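Ofchtiv-allosamidin (Ostrinia furnacalis, PDB 6JMB) is a group IV insect chitinase of glycosyl hydrolase family 18 that probably hydrolyses chitin and binds the inhibitor allosamidin in its active-site cleft. Local coordinates at residues A[298-303]-A[311-316]. Residues are numbered along the deposited sequence; the frame is centred on the assembly and turned at random.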
# COMPACT_ATOMS: atom_id res chain seq x y z
N SER A 298 -29.87 3.39 -5.07
CA SER A 298 -30.31 2.01 -4.93
C SER A 298 -29.29 1.12 -4.21
O SER A 298 -29.66 0.03 -3.76
CB SER A 298 -30.66 1.41 -6.29
OG SER A 298 -31.75 2.08 -6.88
N TRP A 299 -28.03 1.54 -4.12
CA TRP A 299 -27.05 0.77 -3.37
C TRP A 299 -27.47 0.66 -1.91
O TRP A 299 -28.03 1.59 -1.34
CB TRP A 299 -25.68 1.47 -3.43
CG TRP A 299 -24.99 1.37 -4.75
CD1 TRP A 299 -25.11 2.23 -5.81
CD2 TRP A 299 -24.05 0.37 -5.16
NE1 TRP A 299 -24.30 1.82 -6.84
CE2 TRP A 299 -23.64 0.68 -6.47
CE3 TRP A 299 -23.51 -0.77 -4.54
CZ2 TRP A 299 -22.73 -0.10 -7.17
CZ3 TRP A 299 -22.60 -1.54 -5.24
CH2 TRP A 299 -22.22 -1.20 -6.54
N THR A 300 -27.19 -0.49 -1.32
CA THR A 300 -27.33 -0.69 0.12
C THR A 300 -25.94 -0.69 0.72
O THR A 300 -25.09 -1.49 0.30
CB THR A 300 -28.03 -2.01 0.43
OG1 THR A 300 -29.34 -2.01 -0.15
CG2 THR A 300 -28.15 -2.21 1.93
N VAL A 301 -25.69 0.20 1.67
CA VAL A 301 -24.43 0.26 2.39
C VAL A 301 -24.67 -0.27 3.79
O VAL A 301 -25.60 0.17 4.48
CB VAL A 301 -23.86 1.68 2.43
CG1 VAL A 301 -22.53 1.70 3.18
CG2 VAL A 301 -23.68 2.22 1.01
N GLN A 302 -23.84 -1.22 4.21
CA GLN A 302 -23.94 -1.78 5.55
C GLN A 302 -22.57 -1.75 6.21
O GLN A 302 -21.53 -1.69 5.55
CB GLN A 302 -24.50 -3.22 5.52
CG GLN A 302 -26.02 -3.26 5.28
CD GLN A 302 -26.56 -4.66 5.12
OE1 GLN A 302 -25.83 -5.60 4.82
NE2 GLN A 302 -27.87 -4.81 5.32
N THR A 303 -22.57 -1.76 7.53
CA THR A 303 -21.35 -1.85 8.31
C THR A 303 -21.24 -3.28 8.83
O THR A 303 -22.18 -3.81 9.42
CB THR A 303 -21.41 -0.89 9.49
OG1 THR A 303 -21.37 0.46 9.01
CG2 THR A 303 -20.23 -1.12 10.43
N TYR A 311 -19.45 -2.21 3.57
CA TYR A 311 -19.55 -2.86 2.28
C TYR A 311 -20.86 -2.43 1.66
O TYR A 311 -21.76 -1.93 2.34
CB TYR A 311 -19.42 -4.39 2.38
CG TYR A 311 -20.49 -5.05 3.22
CD1 TYR A 311 -20.43 -5.03 4.61
CD2 TYR A 311 -21.57 -5.68 2.62
CE1 TYR A 311 -21.41 -5.64 5.38
CE2 TYR A 311 -22.56 -6.29 3.39
CZ TYR A 311 -22.47 -6.26 4.76
OH TYR A 311 -23.46 -6.87 5.51
N ALA A 312 -20.98 -2.63 0.35
CA ALA A 312 -22.15 -2.16 -0.37
C ALA A 312 -22.55 -3.18 -1.41
O ALA A 312 -21.71 -3.90 -1.96
CB ALA A 312 -21.89 -0.80 -1.04
N PHE A 313 -23.85 -3.26 -1.69
CA PHE A 313 -24.31 -4.18 -2.72
C PHE A 313 -25.47 -3.57 -3.50
O PHE A 313 -26.21 -2.72 -3.00
CB PHE A 313 -24.68 -5.57 -2.18
CG PHE A 313 -25.68 -5.55 -1.07
CD1 PHE A 313 -27.04 -5.57 -1.36
CD2 PHE A 313 -25.27 -5.53 0.25
CE1 PHE A 313 -27.97 -5.56 -0.34
CE2 PHE A 313 -26.21 -5.52 1.28
CZ PHE A 313 -27.56 -5.54 0.98
N LEU A 314 -25.58 -4.01 -4.75
CA LEU A 314 -26.67 -3.60 -5.63
C LEU A 314 -26.80 -4.72 -6.66
O LEU A 314 -25.94 -4.86 -7.53
CB LEU A 314 -26.35 -2.28 -6.30
CG LEU A 314 -27.36 -1.78 -7.33
CD1 LEU A 314 -28.76 -1.73 -6.73
CD2 LEU A 314 -26.96 -0.41 -7.85
N ASP A 315 -27.87 -5.51 -6.54
CA ASP A 315 -28.05 -6.68 -7.39
C ASP A 315 -26.79 -7.55 -7.37
O ASP A 315 -26.39 -8.00 -6.29
CB ASP A 315 -28.46 -6.26 -8.81
CG ASP A 315 -29.79 -5.56 -8.85
OD1 ASP A 315 -30.67 -5.92 -8.03
OD2 ASP A 315 -29.97 -4.66 -9.69
N TYR A 316 -26.16 -7.78 -8.52
CA TYR A 316 -24.99 -8.66 -8.54
C TYR A 316 -23.74 -8.02 -7.94
O TYR A 316 -22.79 -8.74 -7.62
CB TYR A 316 -24.72 -9.16 -9.96
CG TYR A 316 -25.59 -10.34 -10.33
CD1 TYR A 316 -25.23 -11.62 -9.96
CD2 TYR A 316 -26.78 -10.17 -11.04
CE1 TYR A 316 -26.01 -12.71 -10.27
CE2 TYR A 316 -27.57 -11.25 -11.36
CZ TYR A 316 -27.18 -12.52 -10.98
OH TYR A 316 -27.95 -13.62 -11.28
O HOH W 1 -29.08 -2.47 -2.94
O HOH W 2 -23.38 -5.96 8.14
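T300 pairs with F313 and Q302 with Y311, each pair through two backbone N-H...O bonds, which makes 300-304 and 309-314 an antiparallel beta hairpin, the short strand axes running at 152°. F313 N reaches T300 O at 2.9 Å, and V301 faces A312 between them as the non-hydrogen-bonded pair. The hairpin belongs to the alpha+beta insertion domain that accompanies the TIM barrel in many family 18 chitinases; it lies at the surface, the centre of this contact about 25 Å from that of the chain, and strand 317-320 continues the sheet beyond 309-314.

One face carries T300, Q302, Y311 and F313. F313 CG sits between the backbone N and the carbonyl carbon. The F313 and T300 side chains lie side by side, pointing the same way, with T300 CB over the ring face, 3.8 Å from the centroid and displaced toward the CE1-CZ rim. Q302 OE1 approaches the same ring in its plane, 3.6 Å from CE2, while Q302 CB sits over one face of the Y311 ring, shifted toward CZ. The Q302 amide stands steeply to that phenol plane, and its OE1 lies 2.8 Å from Y311 OH. A water donating to T303 O and accepting from Y311 OH bridges the two strands.

On the other face V301 and A312 meet helix 286-295, which also packs against W299; F289 meets the indole edge-to-face. L314 crosses the W299 side chain at about a right angle and places CD2 3.7 Å from the centroid of the five-membered ring, 13° off its normal. Where the pairing ends, another water accepts from T300 OG1 and donates to S298 O and F313 O; F313 O thus takes two donors, the water and T300 N, the latter at 3.0 Å and nearly straight (178°).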